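Long-range contact in secreted effector protein SifA (Salmonella typhimurium, PDB 3CXB), which acts as a secreted virulence effector that interacts with host PLEKHM2 and is required for endosomal tubulation and formation of Salmonella-induced filaments: residues K198-I210 with D296-I310. Numbering follows the deposited sequence.
Sequences KAQEKATYLAAKI and DQVFHAIFRIDPQAI
Tyr205 reaches Phe299 and Asp296 in a single sweep. Its CB lies 3.5 Å from Phe299 CE2. Further out, Tyr205 CG and CD1 take Phe299 CD2 over one ring face, the CG–CD2 separation being 3.4 Å and the two rings meeting obliquely. Tyr205 CE1 then meets Pro307 CB at 3.8 Å, and OH donates to Asp296 OD2 over 2.6 Å. That oxygen lies in the ring plane and accepts through its anti lone pair, the carboxylate being turned 64° from the ring. Lys209 NZ makes a salt bridge to the same OD2 at 3.2 Å, the hydrogen bond within it weak, so one oxygen serves both partners. Helix 197-220 here crosses the end of helix 283-303 at -134°, the short segment axes 11.4 Å apart. Phe299 is a knob in the hole formed by Glu201, Lys202, Tyr205 and Leu206; chi1 of 178°, with CG opposite the backbone N, swings the ring into it, with CZ 3.5 Å from Leu206 CG. Helix 283-303 ends at Phe303, and Arg304, with positive phi, is the first residue beyond it. Asp306 N-caps helix 307-324, its OD2 accepting from Gln308 N; Ile310 CG2 of that helix packs 3.5 Å from Ile210 CG1. Beyond Ile210 lie Phe235 and Met239 of helix 228-241.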
loop_
_atom_site.group_PDB
_atom_site.type_symbol
_atom_site.label_atom_id
_atom_site.label_comp_id
_atom_site.label_asym_id
_atom_site.label_seq_id
_atom_site.Cartn_x
_atom_site.Cartn_y
_atom_site.Cartn_z
ATOM N N LYS A 198 -13.337 -7.833 6.810
ATOM C CA LYS A 198 -12.215 -7.960 5.888
ATOM C C LYS A 198 -12.583 -8.782 4.669
ATOM O O LYS A 198 -12.104 -8.526 3.569
ATOM C CB LYS A 198 -11.022 -8.613 6.582
ATOM C CG LYS A 198 -10.390 -7.765 7.661
ATOM C CD LYS A 198 -9.136 -8.438 8.159
ATOM C CE LYS A 198 -8.522 -7.698 9.318
ATOM N NZ LYS A 198 -7.329 -8.434 9.842
ATOM N N ALA A 199 -13.429 -9.784 4.870
ATOM C CA ALA A 199 -13.846 -10.638 3.774
ATOM C C ALA A 199 -14.790 -9.869 2.862
ATOM O O ALA A 199 -14.824 -10.089 1.650
ATOM C CB ALA A 199 -14.529 -11.881 4.323
ATOM N N GLN A 200 -15.541 -8.951 3.454
ATOM C CA GLN A 200 -16.494 -8.147 2.706
ATOM C C GLN A 200 -15.765 -7.095 1.886
ATOM O O GLN A 200 -15.808 -7.111 0.655
ATOM C CB GLN A 200 -17.472 -7.463 3.670
ATOM C CG GLN A 200 -18.563 -6.648 2.984
ATOM C CD GLN A 200 -19.445 -7.488 2.062
ATOM O OE1 GLN A 200 -20.063 -8.464 2.491
ATOM N NE2 GLN A 200 -19.504 -7.107 0.789
ATOM N N GLU A 201 -15.094 -6.189 2.591
ATOM C CA GLU A 201 -14.343 -5.095 1.981
ATOM C C GLU A 201 -13.425 -5.617 0.885
ATOM O O GLU A 201 -13.349 -5.049 -0.199
ATOM C CB GLU A 201 -13.534 -4.375 3.066
ATOM C CG GLU A 201 -12.861 -3.082 2.642
ATOM C CD GLU A 201 -13.840 -2.033 2.162
ATOM O OE1 GLU A 201 -14.871 -1.837 2.839
ATOM O OE2 GLU A 201 -13.574 -1.398 1.113
ATOM N N LYS A 202 -12.742 -6.716 1.162
ATOM C CA LYS A 202 -11.841 -7.288 0.189
ATOM C C LYS A 202 -12.535 -7.591 -1.136
ATOM O O LYS A 202 -12.005 -7.277 -2.195
ATOM C CB LYS A 202 -11.199 -8.554 0.752
ATOM C CG LYS A 202 -10.163 -9.197 -0.162
ATOM C CD LYS A 202 -9.474 -10.344 0.550
ATOM C CE LYS A 202 -8.464 -11.062 -0.335
ATOM N NZ LYS A 202 -7.837 -12.201 0.407
ATOM N N ALA A 203 -13.717 -8.192 -1.097
ATOM C CA ALA A 203 -14.408 -8.508 -2.341
ATOM C C ALA A 203 -15.006 -7.258 -2.963
ATOM O O ALA A 203 -14.771 -6.968 -4.133
ATOM C CB ALA A 203 -15.499 -9.544 -2.100
ATOM N N THR A 204 -15.762 -6.508 -2.172
ATOM C CA THR A 204 -16.413 -5.288 -2.642
ATOM C C THR A 204 -15.456 -4.332 -3.331
ATOM O O THR A 204 -15.639 -3.968 -4.495
ATOM C CB THR A 204 -17.068 -4.525 -1.475
ATOM O OG1 THR A 204 -18.116 -5.325 -0.919
ATOM C CG2 THR A 204 -17.653 -3.190 -1.954
ATOM N N TYR A 205 -14.442 -3.919 -2.583
ATOM C CA TYR A 205 -13.434 -2.980 -3.058
ATOM C C TYR A 205 -12.757 -3.465 -4.337
ATOM O O TYR A 205 -12.769 -2.786 -5.359
ATOM C CB TYR A 205 -12.395 -2.759 -1.948
ATOM C CG TYR A 205 -11.560 -1.505 -2.094
ATOM C CD1 TYR A 205 -10.476 -1.456 -2.977
ATOM C CD2 TYR A 205 -11.851 -0.360 -1.340
ATOM C CE1 TYR A 205 -9.706 -0.299 -3.101
ATOM C CE2 TYR A 205 -11.088 0.796 -1.457
ATOM C CZ TYR A 205 -10.018 0.817 -2.334
ATOM O OH TYR A 205 -9.235 1.940 -2.417
ATOM N N LEU A 206 -12.186 -4.657 -4.284
ATOM C CA LEU A 206 -11.493 -5.185 -5.434
ATOM C C LEU A 206 -12.361 -5.374 -6.675
ATOM O O LEU A 206 -11.925 -5.050 -7.782
ATOM C CB LEU A 206 -10.790 -6.491 -5.055
ATOM C CG LEU A 206 -9.560 -6.283 -4.155
ATOM C CD1 LEU A 206 -9.023 -7.598 -3.618
ATOM C CD2 LEU A 206 -8.486 -5.577 -4.964
ATOM N N ALA A 207 -13.580 -5.889 -6.512
ATOM C CA ALA A 207 -14.445 -6.095 -7.677
ATOM C C ALA A 207 -14.785 -4.741 -8.295
ATOM O O ALA A 207 -14.860 -4.612 -9.526
ATOM C CB ALA A 207 -15.722 -6.859 -7.293
ATOM N N ALA A 208 -14.968 -3.725 -7.451
ATOM C CA ALA A 208 -15.258 -2.381 -7.950
ATOM C C ALA A 208 -14.066 -1.848 -8.762
ATOM O O ALA A 208 -14.249 -1.174 -9.788
ATOM C CB ALA A 208 -15.547 -1.453 -6.801
ATOM N N LYS A 209 -12.854 -2.149 -8.292
ATOM C CA LYS A 209 -11.633 -1.727 -8.964
ATOM C C LYS A 209 -11.559 -2.440 -10.315
ATOM O O LYS A 209 -11.210 -1.847 -11.342
ATOM C CB LYS A 209 -10.417 -2.102 -8.118
ATOM C CG LYS A 209 -9.337 -1.047 -8.053
ATOM C CD LYS A 209 -9.883 0.247 -7.508
ATOM C CE LYS A 209 -8.758 1.163 -7.046
ATOM N NZ LYS A 209 -9.239 2.564 -6.837
ATOM N N ILE A 210 -11.911 -3.717 -10.310
ATOM C CA ILE A 210 -11.881 -4.494 -11.536
ATOM C C ILE A 210 -12.866 -3.919 -12.535
ATOM O O ILE A 210 -12.603 -3.913 -13.736
ATOM C CB ILE A 210 -12.190 -5.989 -11.282
ATOM C CG1 ILE A 210 -11.065 -6.608 -10.441
ATOM C CG2 ILE A 210 -12.268 -6.718 -12.609
ATOM C CD1 ILE A 210 -11.382 -7.936 -9.840
ATOM N N ASP A 296 -6.938 3.335 -1.289
ATOM C CA ASP A 296 -6.051 2.316 -1.847
ATOM C C ASP A 296 -4.960 1.923 -0.854
ATOM O O ASP A 296 -4.776 0.741 -0.542
ATOM C CB ASP A 296 -5.386 2.819 -3.140
ATOM C CG ASP A 296 -6.272 2.647 -4.372
ATOM O OD1 ASP A 296 -5.804 2.897 -5.505
ATOM O OD2 ASP A 296 -7.443 2.260 -4.206
ATOM N N GLN A 297 -4.239 2.916 -0.353
ATOM C CA GLN A 297 -3.158 2.651 0.587
ATOM C C GLN A 297 -3.635 2.012 1.891
ATOM O O GLN A 297 -2.975 1.117 2.436
ATOM C CB GLN A 297 -2.393 3.943 0.875
ATOM C CG GLN A 297 -1.507 4.416 -0.274
ATOM C CD GLN A 297 -0.829 5.761 -0.001
ATOM O OE1 GLN A 297 -0.176 5.953 1.029
ATOM N NE2 GLN A 297 -0.978 6.694 -0.933
ATOM N N VAL A 298 -4.775 2.476 2.395
ATOM C CA VAL A 298 -5.327 1.913 3.622
ATOM C C VAL A 298 -5.606 0.448 3.330
ATOM O O VAL A 298 -5.219 -0.456 4.085
ATOM C CB VAL A 298 -6.665 2.580 4.022
ATOM C CG1 VAL A 298 -7.287 1.781 5.134
ATOM C CG2 VAL A 298 -6.442 4.023 4.491
ATOM N N PHE A 299 -6.277 0.236 2.207
ATOM C CA PHE A 299 -6.632 -1.089 1.766
ATOM C C PHE A 299 -5.373 -1.935 1.630
ATOM O O PHE A 299 -5.322 -3.072 2.124
ATOM C CB PHE A 299 -7.372 -1.004 0.430
ATOM C CG PHE A 299 -7.737 -2.340 -0.142
ATOM C CD1 PHE A 299 -6.752 -3.203 -0.617
ATOM C CD2 PHE A 299 -9.068 -2.749 -0.185
ATOM C CE1 PHE A 299 -7.084 -4.454 -1.125
ATOM C CE2 PHE A 299 -9.421 -3.999 -0.692
ATOM C CZ PHE A 299 -8.428 -4.858 -1.162
ATOM N N HIS A 300 -4.354 -1.379 0.971
ATOM C CA HIS A 300 -3.104 -2.121 0.784
ATOM C C HIS A 300 -2.440 -2.421 2.107
ATOM O O HIS A 300 -1.762 -3.435 2.248
ATOM C CB HIS A 300 -2.115 -1.362 -0.114
ATOM C CG HIS A 300 -0.743 -1.960 -0.130
ATOM N ND1 HIS A 300 0.224 -1.617 0.790
ATOM C CD2 HIS A 300 -0.188 -2.907 -0.927
ATOM C CE1 HIS A 300 1.317 -2.327 0.563
ATOM N NE2 HIS A 300 1.094 -3.117 -0.474
ATOM N N ALA A 301 -2.635 -1.525 3.069
ATOM C CA ALA A 301 -2.072 -1.682 4.401
ATOM C C ALA A 301 -2.702 -2.908 5.056
ATOM O O ALA A 301 -2.028 -3.691 5.740
ATOM C CB ALA A 301 -2.368 -0.444 5.216
ATOM N N ILE A 302 -4.000 -3.089 4.815
ATOM C CA ILE A 302 -4.731 -4.208 5.412
ATOM C C ILE A 302 -4.544 -5.540 4.715
ATOM O O ILE A 302 -4.090 -6.503 5.326
ATOM C CB ILE A 302 -6.252 -3.914 5.480
ATOM C CG1 ILE A 302 -6.506 -2.735 6.417
ATOM C CG2 ILE A 302 -7.015 -5.155 5.959
ATOM C CD1 ILE A 302 -7.853 -2.127 6.211
ATOM N N PHE A 303 -4.884 -5.596 3.436
ATOM C CA PHE A 303 -4.781 -6.851 2.702
ATOM C C PHE A 303 -3.428 -7.124 2.069
ATOM O O PHE A 303 -3.179 -8.238 1.584
ATOM C CB PHE A 303 -5.872 -6.915 1.622
ATOM C CG PHE A 303 -7.245 -6.585 2.136
ATOM C CD1 PHE A 303 -7.635 -5.259 2.291
ATOM C CD2 PHE A 303 -8.105 -7.593 2.559
ATOM C CE1 PHE A 303 -8.853 -4.939 2.851
ATOM C CE2 PHE A 303 -9.328 -7.282 3.119
ATOM C CZ PHE A 303 -9.700 -5.950 3.275
ATOM N N ARG A 304 -2.554 -6.121 2.083
ATOM C CA ARG A 304 -1.229 -6.251 1.487
ATOM C C ARG A 304 -1.371 -6.673 0.031
ATOM O O ARG A 304 -0.725 -7.618 -0.438
ATOM C CB ARG A 304 -0.380 -7.276 2.229
ATOM C CG ARG A 304 1.093 -6.921 2.218
ATOM C CD ARG A 304 1.335 -5.477 2.751
ATOM N NE ARG A 304 0.613 -5.189 3.996
ATOM C CZ ARG A 304 0.870 -5.761 5.171
ATOM N NH1 ARG A 304 0.147 -5.447 6.233
ATOM N NH2 ARG A 304 1.863 -6.625 5.302
ATOM N N ILE A 305 -2.250 -5.956 -0.660
ATOM C CA ILE A 305 -2.549 -6.154 -2.067
ATOM C C ILE A 305 -2.612 -4.765 -2.657
ATOM O O ILE A 305 -3.116 -3.833 -2.027
ATOM C CB ILE A 305 -3.926 -6.795 -2.272
ATOM C CG1 ILE A 305 -3.906 -8.233 -1.773
ATOM C CG2 ILE A 305 -4.332 -6.714 -3.757
ATOM C CD1 ILE A 305 -5.148 -8.994 -2.158
ATOM N N ASP A 306 -2.114 -4.610 -3.867
ATOM C CA ASP A 306 -2.145 -3.298 -4.483
ATOM C C ASP A 306 -3.421 -3.222 -5.324
ATOM O O ASP A 306 -3.525 -3.835 -6.388
ATOM C CB ASP A 306 -0.881 -3.106 -5.338
ATOM C CG ASP A 306 -0.783 -1.721 -5.958
ATOM O OD1 ASP A 306 0.251 -1.451 -6.612
ATOM O OD2 ASP A 306 -1.726 -0.905 -5.801
ATOM N N PRO A 307 -4.420 -2.489 -4.836
ATOM C CA PRO A 307 -5.676 -2.350 -5.562
ATOM C C PRO A 307 -5.500 -1.872 -7.002
ATOM O O PRO A 307 -6.313 -2.207 -7.868
ATOM C CB PRO A 307 -6.464 -1.367 -4.697
ATOM C CG PRO A 307 -5.393 -0.630 -3.928
ATOM C CD PRO A 307 -4.457 -1.739 -3.577
ATOM N N GLN A 308 -4.434 -1.110 -7.268
ATOM C CA GLN A 308 -4.185 -0.598 -8.625
ATOM C C GLN A 308 -3.594 -1.681 -9.500
ATOM O O GLN A 308 -3.810 -1.711 -10.719
ATOM C CB GLN A 308 -3.237 0.604 -8.600
ATOM C CG GLN A 308 -3.886 1.896 -8.167
ATOM C CD GLN A 308 -5.023 2.319 -9.077
ATOM O OE1 GLN A 308 -4.810 2.766 -10.198
ATOM N NE2 GLN A 308 -6.244 2.176 -8.593
ATOM N N ALA A 309 -2.837 -2.571 -8.875
ATOM C CA ALA A 309 -2.232 -3.666 -9.607
ATOM C C ALA A 309 -3.365 -4.522 -10.138
ATOM O O ALA A 309 -3.322 -4.988 -11.276
ATOM C CB ALA A 309 -1.357 -4.485 -8.696
ATOM N N ILE A 310 -4.384 -4.729 -9.310
ATOM C CA ILE A 310 -5.518 -5.536 -9.731
ATOM C C ILE A 310 -6.258 -4.862 -10.888
ATOM O O ILE A 310 -6.570 -5.503 -11.897
ATOM C CB ILE A 310 -6.491 -5.810 -8.553
ATOM C CG1 ILE A 310 -5.901 -6.890 -7.638
ATOM C CG2 ILE A 310 -7.826 -6.344 -9.083
ATOM C CD1 ILE A 310 -4.517 -6.600 -7.130
#